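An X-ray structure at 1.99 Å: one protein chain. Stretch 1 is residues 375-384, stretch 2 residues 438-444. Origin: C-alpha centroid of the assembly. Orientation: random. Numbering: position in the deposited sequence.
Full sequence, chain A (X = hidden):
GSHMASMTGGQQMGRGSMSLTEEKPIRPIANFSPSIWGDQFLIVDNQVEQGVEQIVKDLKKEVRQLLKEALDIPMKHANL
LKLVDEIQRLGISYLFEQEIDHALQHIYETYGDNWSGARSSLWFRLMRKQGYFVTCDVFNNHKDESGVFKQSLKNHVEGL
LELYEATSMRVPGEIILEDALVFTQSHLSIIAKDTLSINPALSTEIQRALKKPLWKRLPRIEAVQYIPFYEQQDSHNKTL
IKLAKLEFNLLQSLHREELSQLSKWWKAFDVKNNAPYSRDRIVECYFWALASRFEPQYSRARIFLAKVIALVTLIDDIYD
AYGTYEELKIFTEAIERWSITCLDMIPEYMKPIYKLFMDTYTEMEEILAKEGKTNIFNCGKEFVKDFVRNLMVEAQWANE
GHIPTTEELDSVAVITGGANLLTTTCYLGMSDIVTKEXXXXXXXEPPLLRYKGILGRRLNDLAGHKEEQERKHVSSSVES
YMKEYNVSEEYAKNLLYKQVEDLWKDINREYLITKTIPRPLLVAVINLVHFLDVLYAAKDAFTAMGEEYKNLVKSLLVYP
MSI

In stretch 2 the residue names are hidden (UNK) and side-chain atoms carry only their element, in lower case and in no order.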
# COMPACT_ATOMS: atom_id res chain seq x y z
N ASN A 375 -23.57 4.38 13.35
CA ASN A 375 -22.53 4.63 14.35
C ASN A 375 -21.14 4.56 13.74
O ASN A 375 -20.27 5.33 14.11
CB ASN A 375 -22.66 3.67 15.54
CG ASN A 375 -23.92 3.93 16.35
OD1 ASN A 375 -24.36 5.08 16.48
ND2 ASN A 375 -24.51 2.86 16.87
N ILE A 376 -20.95 3.64 12.80
CA ILE A 376 -19.70 3.56 12.06
C ILE A 376 -19.55 4.78 11.14
O ILE A 376 -18.46 5.33 11.02
CB ILE A 376 -19.58 2.22 11.30
CG1 ILE A 376 -18.99 1.15 12.23
CG2 ILE A 376 -18.71 2.34 10.04
CD1 ILE A 376 -19.75 -0.15 12.22
N PHE A 377 -20.64 5.23 10.53
CA PHE A 377 -20.51 6.45 9.73
C PHE A 377 -20.11 7.64 10.61
O PHE A 377 -19.23 8.43 10.24
CB PHE A 377 -21.79 6.79 8.95
CG PHE A 377 -21.69 8.11 8.23
CD1 PHE A 377 -21.00 8.20 7.02
CD2 PHE A 377 -22.21 9.26 8.79
CE1 PHE A 377 -20.87 9.42 6.37
CE2 PHE A 377 -22.08 10.49 8.15
CZ PHE A 377 -21.41 10.56 6.93
N ASN A 378 -20.75 7.78 11.76
CA ASN A 378 -20.52 8.93 12.61
C ASN A 378 -19.10 8.93 13.18
O ASN A 378 -18.50 9.98 13.35
CB ASN A 378 -21.56 9.03 13.73
CG ASN A 378 -22.93 9.45 13.22
OD1 ASN A 378 -23.04 10.22 12.26
ND2 ASN A 378 -23.98 8.96 13.87
N CYS A 379 -18.58 7.74 13.48
CA CYS A 379 -17.19 7.64 13.89
C CYS A 379 -16.27 8.12 12.77
O CYS A 379 -15.39 8.95 13.01
CB CYS A 379 -16.85 6.20 14.29
SG CYS A 379 -17.58 5.70 15.89
N GLY A 380 -16.49 7.63 11.55
CA GLY A 380 -15.72 8.07 10.39
C GLY A 380 -15.79 9.58 10.17
O GLY A 380 -14.78 10.24 9.92
N LYS A 381 -17.00 10.12 10.26
CA LYS A 381 -17.23 11.54 9.99
C LYS A 381 -16.34 12.45 10.82
O LYS A 381 -15.79 13.44 10.32
CB LYS A 381 -18.70 11.90 10.23
CG LYS A 381 -19.00 13.39 10.12
CD LYS A 381 -20.50 13.65 10.10
CE LYS A 381 -21.13 13.40 11.47
NZ LYS A 381 -22.60 13.61 11.45
N GLU A 382 -16.18 12.12 12.10
CA GLU A 382 -15.38 12.93 13.01
C GLU A 382 -13.92 12.98 12.57
O GLU A 382 -13.24 14.00 12.74
CB GLU A 382 -15.50 12.38 14.44
CG GLU A 382 -14.66 13.10 15.48
CD GLU A 382 -15.11 14.53 15.75
OE1 GLU A 382 -16.27 14.87 15.42
OE2 GLU A 382 -14.29 15.30 16.29
N PHE A 383 -13.43 11.90 11.98
CA PHE A 383 -12.06 11.90 11.47
C PHE A 383 -11.92 12.85 10.28
O PHE A 383 -10.85 13.43 10.06
CB PHE A 383 -11.65 10.49 11.04
CG PHE A 383 -11.18 9.63 12.19
CD1 PHE A 383 -9.83 9.57 12.51
CD2 PHE A 383 -12.08 8.89 12.93
CE1 PHE A 383 -9.38 8.77 13.56
CE2 PHE A 383 -11.64 8.08 13.98
CZ PHE A 383 -10.29 8.03 14.29
N VAL A 384 -12.99 12.99 9.51
CA VAL A 384 -12.96 13.91 8.38
C VAL A 384 -12.92 15.33 8.92
O VAL A 384 -12.12 16.16 8.45
CB VAL A 384 -14.17 13.70 7.47
CG1 VAL A 384 -14.04 14.58 6.23
CG2 VAL A 384 -14.27 12.24 7.06
N UNK A 438 -12.08 -1.47 16.37
CA UNK A 438 -11.20 -0.98 15.33
C UNK A 438 -11.18 0.54 15.40
O UNK A 438 -10.12 1.15 15.27
c UNK A 438 -11.66 -1.45 13.97
N UNK A 439 -12.34 1.14 15.62
CA UNK A 439 -12.41 2.59 15.75
C UNK A 439 -11.75 3.08 17.02
O UNK A 439 -11.11 4.14 17.02
c UNK A 439 -15.52 3.18 12.29
c UNK A 439 -14.98 4.34 11.75
c UNK A 439 -14.08 5.09 12.47
c UNK A 439 -15.15 2.78 13.55
c UNK A 439 -13.72 4.68 13.74
c UNK A 439 -13.85 3.09 15.67
c UNK A 439 -14.25 3.52 14.29
N UNK A 440 -11.91 2.34 18.11
CA UNK A 440 -11.19 2.65 19.34
C UNK A 440 -9.69 2.68 19.06
O UNK A 440 -8.97 3.58 19.49
o UNK A 440 -12.41 -0.37 22.04
c UNK A 440 -12.94 1.69 20.94
c UNK A 440 -13.28 0.51 21.85
c UNK A 440 -11.51 1.63 20.44
o UNK A 440 -14.41 0.47 22.38
N UNK A 441 -9.21 1.68 18.33
CA UNK A 441 -7.81 1.65 17.92
C UNK A 441 -7.44 2.93 17.17
O UNK A 441 -6.49 3.63 17.54
c UNK A 441 -5.24 1.43 13.12
n UNK A 441 -3.88 0.00 16.71
c UNK A 441 -4.15 0.47 15.45
c UNK A 441 -7.53 0.43 17.04
c UNK A 441 -6.10 0.35 16.64
c UNK A 441 -3.86 1.19 13.22
c UNK A 441 -6.08 1.19 14.18
c UNK A 441 -5.05 -0.07 17.42
c UNK A 441 -3.30 0.71 14.38
c UNK A 441 -5.54 0.70 15.38
N UNK A 442 -8.22 3.23 16.13
CA UNK A 442 -8.04 4.43 15.32
C UNK A 442 -7.95 5.72 16.14
O UNK A 442 -7.12 6.58 15.85
c UNK A 442 -9.16 4.54 14.29
N UNK A 443 -8.80 5.86 17.15
CA UNK A 443 -8.81 7.09 17.94
C UNK A 443 -7.72 7.10 19.02
O UNK A 443 -7.41 8.14 19.58
c UNK A 443 -10.19 7.40 18.57
c UNK A 443 -10.46 6.48 19.75
c UNK A 443 -11.31 7.27 17.53
N UNK A 444 -7.14 5.93 19.28
CA UNK A 444 -6.12 5.79 20.32
C UNK A 444 -4.81 6.49 20.01
O UNK A 444 -3.90 6.47 20.85
c UNK A 444 -5.79 4.30 20.52
o UNK A 444 -6.92 3.59 20.97

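Position 438 has a single side-chain carbon and nothing beyond it. The side chain is out of reach of stretch 1. The residue is alanine, and Ala438 takes no part in the contact. Its backbone does serve the helix, because O of Ala438 accepts a hydrogen bond from the N of position 442 at 2.9 Å.

Position 439 has seven side-chain carbons. One is attached to CA, and the other six close a ring. No oxygen sits on the ring, which excludes tyrosine. The CA-to-CB bond points toward stretch 1, and the ring lies among Ile376, Cys379, Gly380 and Phe383, with CB of Cys379 over one face. This is phenylalanine. CB of Cys379 is 3.4 Å from the centroid of the Phe439 ring and 9° off the normal, a CH-pi contact. SG of Cys379 is over the face too, 4.5 Å from the same centroid. Phe439 CZ reaches the helix backbone, 3.7 Å from Ile376 O and 3.6 Å from Gly380 N. Glycine has no side chain there, and an ideal CB on Gly380 would lie 4.2 Å from Phe439 CZ. CG2 of Ile376 is 4.0 Å from Phe439 CE2. At the ring edge, Phe439 CD1 is 4.0 Å from Phe383 CE2.

Position 440 has three side-chain carbons in an unbranched chain, and the third carries two oxygens. Both terminal atoms are oxygens, so this is a carboxylate and not an amide. The CA-to-CB bond points away from stretch 1, and the side chain makes no contact with it. The residue is glutamate, and Glu440 is exposed.

Position 441 has one carbon followed by fused five- and six-membered rings. The rings hold eight carbons and one nitrogen, an indole. The side chain is out of reach of stretch 1. The residue is tryptophan.

Position 442 again has one side-chain carbon. Its CA-to-CB bond points toward stretch 1, and CB lies 3.7 Å from CZ of Phe383. This is alanine. Unlike Ala438, Ala442 makes contact.

Position 443 has three side-chain carbons, with two branching from the first. Its CA-to-CB bond points sideways, yet one of the branch carbons meets CZ of Phe383. This is valine. The distance from CG1 of Val443 to CZ of Phe383 is 3.5 Å.

Position 444 has one carbon and one oxygen. It lies beyond the helical residues and does not touch stretch 1. This is serine. OG of Ser444 donates a hydrogen bond to O of Glu440 at 2.5 Å.

The two helices run nearly parallel, 13° apart, with their axes 11.2 Å apart at closest approach. Phe439 sits as a knob among Ile376, Cys379, Gly380 and Phe383. One turn after Cys379 on its own helix, Phe383 packs against Phe439, Ala442 and Val443. No hydrogen bond crosses between the stretches. The contact rests on apolar packing and on Cys379 over the Phe439 ring, and it buries 287 Å² in all.

Stretch 2, residues 438-444: AFEWAVS
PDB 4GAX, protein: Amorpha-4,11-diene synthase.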